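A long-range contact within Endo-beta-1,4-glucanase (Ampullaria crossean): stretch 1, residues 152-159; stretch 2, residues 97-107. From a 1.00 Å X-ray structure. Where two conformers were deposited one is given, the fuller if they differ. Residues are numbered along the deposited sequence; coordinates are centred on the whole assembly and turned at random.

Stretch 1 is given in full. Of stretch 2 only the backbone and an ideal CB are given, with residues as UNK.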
# COMPACT_ATOMS: atom_id res chain seq x y z
N ALA A 152 -6.38 14.56 3.81
CA ALA A 152 -7.01 14.81 5.12
C ALA A 152 -6.21 14.25 6.29
O ALA A 152 -6.37 14.73 7.42
CB ALA A 152 -8.42 14.24 5.15
N LEU A 153 -5.38 13.22 6.05
CA LEU A 153 -4.42 12.73 7.03
C LEU A 153 -3.19 13.62 7.11
O LEU A 153 -2.41 13.48 8.06
CB LEU A 153 -3.94 11.30 6.65
CG LEU A 153 -5.01 10.21 6.54
CD1 LEU A 153 -4.41 8.96 5.95
CD2 LEU A 153 -5.66 9.90 7.88
N HIS A 154 -2.97 14.48 6.11
CA HIS A 154 -1.76 15.29 5.96
C HIS A 154 -0.52 14.42 5.82
O HIS A 154 0.56 14.75 6.30
CB HIS A 154 -1.62 16.33 7.06
CG HIS A 154 -2.83 17.18 7.19
ND1 HIS A 154 -3.24 18.03 6.19
CD2 HIS A 154 -3.79 17.24 8.14
CE1 HIS A 154 -4.35 18.63 6.54
NE2 HIS A 154 -4.71 18.17 7.73
N TRP A 155 -0.69 13.29 5.13
CA TRP A 155 0.43 12.39 4.86
C TRP A 155 1.05 12.78 3.52
O TRP A 155 0.37 12.73 2.48
CB TRP A 155 -0.06 10.95 4.79
CG TRP A 155 -0.33 10.30 6.11
CD1 TRP A 155 -0.46 10.90 7.32
CD2 TRP A 155 -0.50 8.89 6.34
NE1 TRP A 155 -0.70 9.97 8.30
CE2 TRP A 155 -0.74 8.72 7.72
CE3 TRP A 155 -0.44 7.76 5.52
CZ2 TRP A 155 -0.93 7.47 8.30
CZ3 TRP A 155 -0.61 6.52 6.09
CH2 TRP A 155 -0.84 6.37 7.47
N ASP A 156 2.31 13.18 3.56
CA ASP A 156 3.11 13.48 2.38
C ASP A 156 4.18 12.39 2.27
O ASP A 156 5.31 12.53 2.76
CB ASP A 156 3.73 14.85 2.49
CG ASP A 156 4.55 15.22 1.27
OD1 ASP A 156 4.50 14.52 0.24
OD2 ASP A 156 5.26 16.24 1.36
N ASN A 157 3.80 11.28 1.64
CA ASN A 157 4.66 10.13 1.46
C ASN A 157 5.40 9.70 2.74
O ASN A 157 6.61 9.46 2.71
CB ASN A 157 5.66 10.35 0.34
CG ASN A 157 5.05 10.71 -0.98
OD1 ASN A 157 3.86 10.57 -1.19
ND2 ASN A 157 5.91 11.16 -1.90
N PRO A 158 4.70 9.57 3.86
CA PRO A 158 5.43 9.23 5.09
C PRO A 158 6.01 7.83 5.03
O PRO A 158 5.43 6.90 4.45
CB PRO A 158 4.35 9.30 6.17
CG PRO A 158 3.07 9.00 5.42
CD PRO A 158 3.26 9.70 4.12
N GLU A 159 7.13 7.68 5.73
CA GLU A 159 7.65 6.38 6.13
C GLU A 159 6.76 5.80 7.22
O GLU A 159 6.34 6.52 8.14
CB GLU A 159 9.07 6.59 6.69
CG GLU A 159 9.80 5.33 7.10
CD GLU A 159 11.17 5.68 7.69
OE1 GLU A 159 12.21 5.26 7.12
OE2 GLU A 159 11.19 6.37 8.73
N UNK A 97 7.48 15.14 7.05
CA UNK A 97 7.10 14.57 8.33
C UNK A 97 5.65 14.91 8.62
O UNK A 97 5.27 16.09 8.57
CB UNK A 97 8.01 15.08 9.45
N UNK A 98 4.81 13.94 8.97
CA UNK A 98 3.39 14.23 9.12
C UNK A 98 3.09 14.91 10.44
O UNK A 98 3.92 14.89 11.37
CB UNK A 98 2.57 12.94 9.00
N UNK A 99 1.90 15.51 10.57
CA UNK A 99 1.57 16.24 11.81
C UNK A 99 1.35 15.35 13.02
O UNK A 99 1.53 15.82 14.15
CB UNK A 99 0.31 17.08 11.59
N UNK A 100 0.99 14.08 12.83
CA UNK A 100 0.82 13.14 13.92
C UNK A 100 1.15 11.76 13.39
O UNK A 100 1.37 11.57 12.19
CB UNK A 100 -0.60 13.19 14.50
N UNK A 101 1.24 10.82 14.32
CA UNK A 101 1.55 9.42 13.99
C UNK A 101 0.38 8.50 14.24
O UNK A 101 0.56 7.31 14.50
CB UNK A 101 2.76 8.94 14.80
N UNK A 102 -0.84 8.99 14.13
CA UNK A 102 -1.98 8.12 14.28
C UNK A 102 -1.91 7.02 13.22
O UNK A 102 -1.68 7.31 12.04
CB UNK A 102 -3.29 8.91 14.17
N UNK A 103 -2.13 5.76 13.59
CA UNK A 103 -2.14 4.69 12.60
C UNK A 103 -3.40 4.76 11.76
O UNK A 103 -4.43 5.32 12.16
CB UNK A 103 -2.03 3.32 13.28
N UNK A 104 -3.30 4.21 10.56
CA UNK A 104 -4.45 4.11 9.67
C UNK A 104 -4.42 2.75 9.00
O UNK A 104 -3.37 2.29 8.55
CB UNK A 104 -4.45 5.23 8.63
N UNK A 105 -5.58 2.11 8.93
CA UNK A 105 -5.77 0.82 8.28
C UNK A 105 -6.26 1.04 6.85
O UNK A 105 -7.24 1.75 6.62
CB UNK A 105 -6.76 -0.05 9.07
N UNK A 106 -5.59 0.38 5.90
CA UNK A 106 -5.95 0.45 4.49
C UNK A 106 -6.25 -0.96 3.99
O UNK A 106 -5.58 -1.92 4.36
CB UNK A 106 -4.83 1.10 3.67
N UNK A 107 -7.21 -1.08 3.08
CA UNK A 107 -7.50 -2.35 2.43
C UNK A 107 -6.89 -2.40 1.04
O UNK A 107 -6.96 -1.44 0.27
CB UNK A 107 -9.01 -2.58 2.35

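Position 97 opens the stretch with its CA-to-CB bond pointing away from stretch 1 and no atom of that stretch within 5.5 Å of the ideal CB. Almost any side chain would be tolerated; the residue is Ala97.

Position 98 turns toward stretch 1. Its ideal CB lies 4.0 Å from Trp155 CD1 and 4.9 Å from Pro158 CB, so the surroundings are largely apolar, although His154 O is 3.8 Å away. A compact apolar residue would suit, and the backbone angles of -79°/164° admit proline as well as alanine or valine. The deposited residue is Pro98, whose CB packs 4.1 Å from Trp155 CD1 while its CG reaches to 4.3 Å from Pro158 CB.

At position 99 the bond again points toward stretch 1, but the nearest atom, His154 CB, is 5.0 Å from the ideal CB, leaving room for a small or medium side chain. Pro99 occupies the site, and its ring closes the gap: CG comes within 3.5 Å of His154 CB, and CD within 3.4 Å of His154 O.

Position 100 points sideways, with nothing of stretch 1 within 5.5 Å of its ideal CB. The indole NE1 of Trp155 is a donor on this side, too far for a short side chain to reach directly, so a polar residue acting through water is plausible, among many others. Asn100 fits this role. OD1 of Asn100 can accept from water 1 at 2.8 Å, and that water accepts from Trp155 NE1 at 2.9 Å. The same OD1 accepts a hydrogen bond from the backbone N of position 102 at 2.9 Å, bracing the turn. A second water accepts from Asn100 N at 3.1 Å and can donate to Leu153 O at 3.0 Å.

Position 101 points away and is unconstrained by stretch 1; it is His101. Position 102 points sideways into open space, so its side chain is little restricted. Its carbonyl oxygen lies at the edge of the indole, 3.8 Å from Trp155 CZ2. The residue is Asn102, and its O can accept from water 1 at 2.7 Å. Position 103 points away; its phi of -73° allows proline, and Pro103 is found.

Position 104 begins a strand and points toward stretch 1, its ideal CB 4.0 Å from Trp155 CH2 and 4.6 Å from Leu153 CD1. An apolar side chain is favoured, and extended angles suit a beta-branched one such as valine or isoleucine. Val104 directs CG2 at both neighbours, 3.7 Å from Trp155 CZ2 and 3.8 Å from Leu153 CD2.

Position 105 points away and holds Val105. Position 106 points back toward stretch 1, but its ideal CB has no neighbour there within 5.5 Å, so a long apolar residue, such as leucine, methionine or phenylalanine, is needed to reach Leu153 and Trp155. Phe106 spans the distance: CE1 lies 3.7 Å from Trp155 CZ3 and CZ 4.2 Å from Leu153 CD1, with the two aromatic planes oblique at 47°. Position 107 is out of reach; it is Met107.

Stretch 2 97-107: APPNHNPVVFM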
# COMPACT_ATOMS: atom_id res chain seq x y z
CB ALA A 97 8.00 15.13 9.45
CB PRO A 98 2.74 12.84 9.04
CG PRO A 98 3.81 11.94 9.57
CD PRO A 98 5.09 12.49 9.04
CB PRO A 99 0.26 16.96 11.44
CG PRO A 99 -0.32 16.10 10.33
CD PRO A 99 0.87 15.72 9.53
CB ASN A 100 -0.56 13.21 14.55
CG ASN A 100 -1.64 12.74 13.59
OD1 ASN A 100 -1.61 11.60 13.14
ND2 ASN A 100 -2.54 13.61 13.24
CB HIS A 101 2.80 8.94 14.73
CG HIS A 101 4.01 9.76 14.46
ND1 HIS A 101 5.18 9.60 15.17
CD2 HIS A 101 4.24 10.74 13.55
CE1 HIS A 101 6.07 10.46 14.71
NE2 HIS A 101 5.53 11.17 13.74
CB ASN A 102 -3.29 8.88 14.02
CG ASN A 102 -3.60 9.96 15.02
OD1 ASN A 102 -3.08 9.99 16.13
ND2 ASN A 102 -4.46 10.88 14.61
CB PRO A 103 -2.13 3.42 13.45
CG PRO A 103 -2.73 3.81 14.76
CD PRO A 103 -2.41 5.27 14.95
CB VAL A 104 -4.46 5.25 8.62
CG1 VAL A 104 -5.68 5.16 7.75
CG2 VAL A 104 -4.39 6.65 9.28
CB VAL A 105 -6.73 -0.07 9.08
CG1 VAL A 105 -7.02 -1.39 8.33
CG2 VAL A 105 -6.21 -0.36 10.48
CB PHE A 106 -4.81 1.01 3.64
CG PHE A 106 -4.46 2.44 3.97
CD1 PHE A 106 -3.62 2.71 5.04
CD2 PHE A 106 -4.97 3.49 3.23
CE1 PHE A 106 -3.30 4.02 5.38
CE2 PHE A 106 -4.66 4.81 3.56
CZ PHE A 106 -3.83 5.06 4.64
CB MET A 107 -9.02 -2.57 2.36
CG MET A 107 -9.38 -3.97 1.81
SD MET A 107 -11.10 -4.40 2.10
CE MET A 107 -11.91 -3.29 0.93
O HOH W 1 -1.69 9.81 11.00
O HOH W 2 -0.48 12.92 10.34
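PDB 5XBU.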